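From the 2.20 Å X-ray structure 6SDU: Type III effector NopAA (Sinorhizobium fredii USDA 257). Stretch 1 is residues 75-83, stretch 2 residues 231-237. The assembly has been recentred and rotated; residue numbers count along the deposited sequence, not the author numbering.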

ATOM      1  N   HIS A  75       1.596  -8.580  -1.727  1.00 29.95           N
ATOM      2  CA  HIS A  75       0.649  -7.678  -2.366  1.00 30.36           C
ATOM      3  C   HIS A  75       0.098  -8.285  -3.636  1.00 31.21           C
ATOM      4  O   HIS A  75       0.669  -9.207  -4.216  1.00 27.40           O
ATOM      5  N   VAL A  76      -1.029  -7.725  -4.049  1.00 24.82           N
ATOM      6  CA  VAL A  76      -1.666  -7.966  -5.330  1.00 25.23           C
ATOM      7  C   VAL A  76      -1.375  -6.734  -6.185  1.00 30.76           C
ATOM      8  O   VAL A  76      -1.223  -5.632  -5.653  1.00 37.61           O
ATOM      9  N   ALA A  77      -1.194  -6.923  -7.491  1.00 35.92           N
ATOM     10  CA  ALA A  77      -0.862  -5.819  -8.387  1.00 32.26           C
ATOM     11  C   ALA A  77      -1.692  -5.883  -9.663  1.00 31.74           C
ATOM     12  O   ALA A  77      -1.995  -6.967 -10.171  1.00 35.07           O
ATOM     13  N   PHE A  78      -2.005  -4.701 -10.210  1.00 33.51           N
ATOM     14  CA  PHE A  78      -2.790  -4.551 -11.433  1.00 30.64           C
ATOM     15  C   PHE A  78      -2.167  -3.474 -12.322  1.00 32.83           C
ATOM     16  O   PHE A  78      -2.029  -2.317 -11.908  1.00 32.13           O
ATOM     17  N   ASN A  79      -1.853  -3.834 -13.562  1.00 29.01           N
ATOM     18  CA  ASN A  79      -1.198  -2.914 -14.487  1.00 41.09           C
ATOM     19  C   ASN A  79      -2.194  -1.995 -15.199  1.00 41.75           C
ATOM     20  O   ASN A  79      -3.271  -2.432 -15.622  1.00 38.74           O
ATOM     21  N   ILE A  80      -1.834  -0.707 -15.300  1.00 42.89           N
ATOM     22  CA  ILE A  80      -2.629   0.300 -16.018  1.00 42.66           C
ATOM     23  C   ILE A  80      -1.977   0.675 -17.353  1.00 41.67           C
ATOM     24  O   ILE A  80      -2.527   0.405 -18.420  1.00 51.53           O
ATOM     25  N   GLY A  81      -0.785   1.263 -17.306  1.00 35.35           N
ATOM     26  CA  GLY A  81      -0.054   1.663 -18.496  1.00 41.98           C
ATOM     27  C   GLY A  81      -0.719   2.722 -19.363  1.00 51.87           C
ATOM     28  O   GLY A  81      -0.750   2.590 -20.592  1.00 62.64           O
ATOM     29  N   LYS A  82      -1.225   3.789 -18.748  1.00 47.65           N
ATOM     30  CA  LYS A  82      -1.939   4.845 -19.454  1.00 45.55           C
ATOM     31  C   LYS A  82      -1.573   6.194 -18.849  1.00 50.09           C
ATOM     32  O   LYS A  82      -1.394   6.292 -17.632  1.00 45.37           O
ATOM     33  N   PRO A  83      -1.474   7.247 -19.674  1.00 48.59           N
ATOM     34  CA  PRO A  83      -1.303   8.597 -19.124  1.00 42.42           C
ATOM     35  C   PRO A  83      -2.512   9.015 -18.306  1.00 44.88           C
ATOM     36  O   PRO A  83      -3.656   8.652 -18.601  1.00 38.74           O
ATOM     37  N   ASN A 231     -12.103  -8.948  -0.623  1.00 30.45           N
ATOM     38  CA  ASN A 231     -12.316  -8.470  -1.966  1.00 31.16           C
ATOM     39  C   ASN A 231     -11.266  -7.425  -2.286  1.00 37.23           C
ATOM     40  O   ASN A 231     -10.866  -6.651  -1.410  1.00 40.15           O
ATOM     41  N   TRP A 232     -10.792  -7.452  -3.533  1.00 35.14           N
ATOM     42  CA  TRP A 232      -9.955  -6.395  -4.092  1.00 36.38           C
ATOM     43  C   TRP A 232     -10.173  -6.387  -5.594  1.00 36.25           C
ATOM     44  O   TRP A 232      -9.964  -7.410  -6.251  1.00 51.09           O
ATOM     45  N   SER A 233     -10.568  -5.240  -6.142  1.00 43.72           N
ATOM     46  CA  SER A 233     -10.812  -5.099  -7.572  1.00 43.46           C
ATOM     47  C   SER A 233     -10.341  -3.720  -8.018  1.00 38.15           C
ATOM     48  O   SER A 233     -10.301  -2.784  -7.219  1.00 39.32           O
ATOM     49  N   VAL A 234      -9.988  -3.599  -9.298  1.00 40.09           N
ATOM     50  CA  VAL A 234      -9.615  -2.323  -9.900  1.00 39.99           C
ATOM     51  C   VAL A 234     -10.497  -2.108 -11.119  1.00 48.03           C
ATOM     52  O   VAL A 234     -10.740  -3.048 -11.890  1.00 49.13           O
ATOM     53  N   THR A 235     -11.028  -0.893 -11.251  1.00 45.13           N
ATOM     54  CA  THR A 235     -11.823  -0.484 -12.405  1.00 46.47           C
ATOM     55  C   THR A 235     -11.025   0.567 -13.165  1.00 45.76           C
ATOM     56  O   THR A 235     -10.824   1.678 -12.664  1.00 53.36           O
ATOM     57  N   SER A 236     -10.525   0.204 -14.342  1.00 40.14           N
ATOM     58  CA  SER A 236      -9.757   1.115 -15.181  1.00 44.23           C
ATOM     59  C   SER A 236     -10.487   1.336 -16.499  1.00 51.94           C
ATOM     60  O   SER A 236     -10.723   0.382 -17.247  1.00 49.14           O
ATOM     61  N   LYS A 237     -10.855   2.588 -16.774  1.00 61.74           N
ATOM     62  CA  LYS A 237     -11.493   2.944 -18.044  1.00 61.55           C
ATOM     63  C   LYS A 237     -10.948   4.252 -18.614  1.00 68.00           C
ATOM     64  O   LYS A 237     -11.015   4.466 -19.826  1.00 73.37           O
ATOM     65  OXT LYS A 237     -10.445   5.123 -17.899  1.00 66.23           O
TER

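The two strands run nearly parallel, 10° between their N-to-C directions, but their axes come no closer than 8.6 Å and no hydrogen bond links them. At that spacing side chains must fill the gap. Alternation along the extended backbone turns Val76 and Phe78 toward the second strand and Trp232, Val234 and Ser236 toward the first, with Ala77, Ser233 and Thr235 away; Lys82 also points toward, beyond a break in the extended path at Ile80 (psi -64°) and Gly81 (phi 63°, psi 46°).

The register pairs Val76 with Trp232, Phe78 with Val234 and Ile80 with Ser236. Trp232 adopts t (chi1 -165°, chi2 76°), which lays one face of its indole against Val76, itself p at 58°. Val76 CG1 lies 3.5 Å from Trp232 CE3 and 3.8 Å from the centroid of the six-membered ring, 23° off the normal, a CH-pi contact over the face. The edge of the same ring reaches the next inward residue, Trp232 CH2 standing 4.2 Å from Phe78 CB.

Phe78 is also t (chi1 -171°), and chi2 of -92° turns its ring so that a face meets Val234. Val234 CB sits 4.2 Å from the Phe78 ring centroid, 20° off the normal, and Val234 CG1 comes within 3.7 Å of Phe78 CD1; Val234 itself is t at 172°.

Ile80 shows why rotamer matters as well as CB direction. Its CA-to-CB bond points sideways, yet with chi1 and chi2 both m (-50°, -63°) the chain end comes nearer, bringing Ile80 CD1 to 4.3 Å from Val234 CG1 and 3.9 Å from Ser236 OG. Ser236, t at -176°, thus contributes packing rather than a polar bond here.

Near the C-terminal carboxylate of Lys237, Lys82 starts m, t (chi1 -67°, chi2 172°) and then leaves the standard wells (chi3 32°, chi4 102°). Lys82 NZ remains 4.4 Å from Lys237 OXT, a proximity of opposite charges beyond salt-bridge range; the amine is hydrogen-bonded elsewhere in the structure.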

ATOM      1  CB  HIS A  75       1.281  -6.330  -2.675  1.00 28.19           C
ATOM      2  CG  HIS A  75       2.322  -6.390  -3.748  1.00 32.87           C
ATOM      3  ND1 HIS A  75       3.631  -6.734  -3.490  1.00 30.10           N
ATOM      4  CD2 HIS A  75       2.254  -6.126  -5.074  1.00 25.02           C
ATOM      5  CE1 HIS A  75       4.327  -6.683  -4.612  1.00 24.40           C
ATOM      6  NE2 HIS A  75       3.512  -6.332  -5.589  1.00 33.68           N
ATOM      7  CB  VAL A  76      -3.176  -8.206  -5.125  1.00 29.61           C
ATOM      8  CG1 VAL A  76      -3.813  -6.992  -4.426  1.00 31.97           C
ATOM      9  CG2 VAL A  76      -3.912  -8.524  -6.446  1.00 29.09           C
ATOM     10  CB  ALA A  77       0.649  -5.811  -8.748  1.00 17.13           C
ATOM     11  CB  PHE A  78      -4.244  -4.187 -11.082  1.00 30.85           C
ATOM     12  CG  PHE A  78      -5.211  -4.225 -12.264  1.00 38.38           C
ATOM     13  CD1 PHE A  78      -5.459  -3.087 -13.028  1.00 42.16           C
ATOM     14  CD2 PHE A  78      -5.905  -5.393 -12.580  1.00 49.42           C
ATOM     15  CE1 PHE A  78      -6.365  -3.118 -14.097  1.00 40.07           C
ATOM     16  CE2 PHE A  78      -6.808  -5.432 -13.642  1.00 49.29           C
ATOM     17  CZ  PHE A  78      -7.037  -4.288 -14.403  1.00 43.19           C
ATOM     18  CB  ASN A  79      -0.403  -3.700 -15.523  1.00 52.97           C
ATOM     19  CG  ASN A  79       0.969  -3.136 -15.730  1.00 78.22           C
ATOM     20  OD1 ASN A  79       1.126  -2.065 -16.323  1.00 89.71           O
ATOM     21  ND2 ASN A  79       1.987  -3.849 -15.240  1.00 81.88           N
ATOM     22  CB  ILE A  80      -2.862   1.555 -15.143  1.00 36.92           C
ATOM     23  CG1 ILE A  80      -3.380   1.171 -13.752  1.00 39.55           C
ATOM     24  CG2 ILE A  80      -3.830   2.542 -15.838  1.00 29.40           C
ATOM     25  CD1 ILE A  80      -4.715   0.494 -13.758  1.00 36.21           C
ATOM     26  CB  LYS A  82      -3.463   4.666 -19.359  1.00 48.20           C
ATOM     27  CG  LYS A  82      -4.002   3.448 -20.080  1.00 59.61           C
ATOM     28  CD  LYS A  82      -5.485   3.197 -19.792  1.00 61.58           C
ATOM     29  CE  LYS A  82      -6.245   4.481 -19.555  1.00 70.61           C
ATOM     30  NZ  LYS A  82      -7.039   4.897 -20.747  1.00 78.47           N
ATOM     31  CB  PRO A  83      -1.178   9.483 -20.373  1.00 50.74           C
ATOM     32  CG  PRO A  83      -0.802   8.560 -21.468  1.00 53.36           C
ATOM     33  CD  PRO A  83      -1.509   7.272 -21.144  1.00 55.31           C
ATOM     34  CB  ASN A 231     -13.719  -7.902  -2.144  1.00 43.85           C
ATOM     35  CG  ASN A 231     -13.940  -7.415  -3.542  1.00 51.60           C
ATOM     36  OD1 ASN A 231     -13.866  -8.196  -4.485  1.00 52.96           O
ATOM     37  ND2 ASN A 231     -14.159  -6.114  -3.698  1.00 48.52           N
ATOM     38  CB  TRP A 232      -8.464  -6.585  -3.771  1.00 30.90           C
ATOM     39  CG  TRP A 232      -7.693  -5.311  -4.048  1.00 37.62           C
ATOM     40  CD1 TRP A 232      -7.689  -4.184  -3.274  1.00 34.55           C
ATOM     41  CD2 TRP A 232      -6.865  -5.005  -5.197  1.00 36.84           C
ATOM     42  NE1 TRP A 232      -6.913  -3.210  -3.854  1.00 35.60           N
ATOM     43  CE2 TRP A 232      -6.396  -3.684  -5.030  1.00 31.53           C
ATOM     44  CE3 TRP A 232      -6.467  -5.719  -6.328  1.00 34.72           C
ATOM     45  CZ2 TRP A 232      -5.533  -3.072  -5.939  1.00 33.65           C
ATOM     46  CZ3 TRP A 232      -5.617  -5.105  -7.238  1.00 37.01           C
ATOM     47  CH2 TRP A 232      -5.147  -3.804  -7.030  1.00 34.42           C
ATOM     48  CB  SER A 233     -12.300  -5.282  -7.913  1.00 47.51           C
ATOM     49  OG  SER A 233     -13.105  -4.380  -7.170  1.00 59.26           O
ATOM     50  CB  VAL A 234      -8.127  -2.262 -10.297  1.00 47.74           C
ATOM     51  CG1 VAL A 234      -7.807  -0.967 -11.106  1.00 39.39           C
ATOM     52  CG2 VAL A 234      -7.250  -2.346  -9.058  1.00 50.67           C
ATOM     53  CB  THR A 235     -13.185   0.057 -11.973  1.00 43.60           C
ATOM     54  OG1 THR A 235     -13.918  -0.971 -11.283  1.00 41.04           O
ATOM     55  CG2 THR A 235     -13.975   0.548 -13.183  1.00 41.60           C
ATOM     56  CB  SER A 236      -8.354   0.579 -15.440  1.00 46.85           C
ATOM     57  OG  SER A 236      -7.592   1.518 -16.185  1.00 50.13           O
ATOM     58  CB  LYS A 237     -13.009   3.064 -17.878  1.00 62.13           C
ATOM     59  CG  LYS A 237     -13.721   1.758 -17.581  1.00 64.98           C
ATOM     60  CD  LYS A 237     -15.232   1.952 -17.525  1.00 66.62           C
ATOM     61  CE  LYS A 237     -15.668   2.522 -16.188  1.00 70.60           C
ATOM     62  NZ  LYS A 237     -17.137   2.377 -15.970  1.00 74.69           N
TER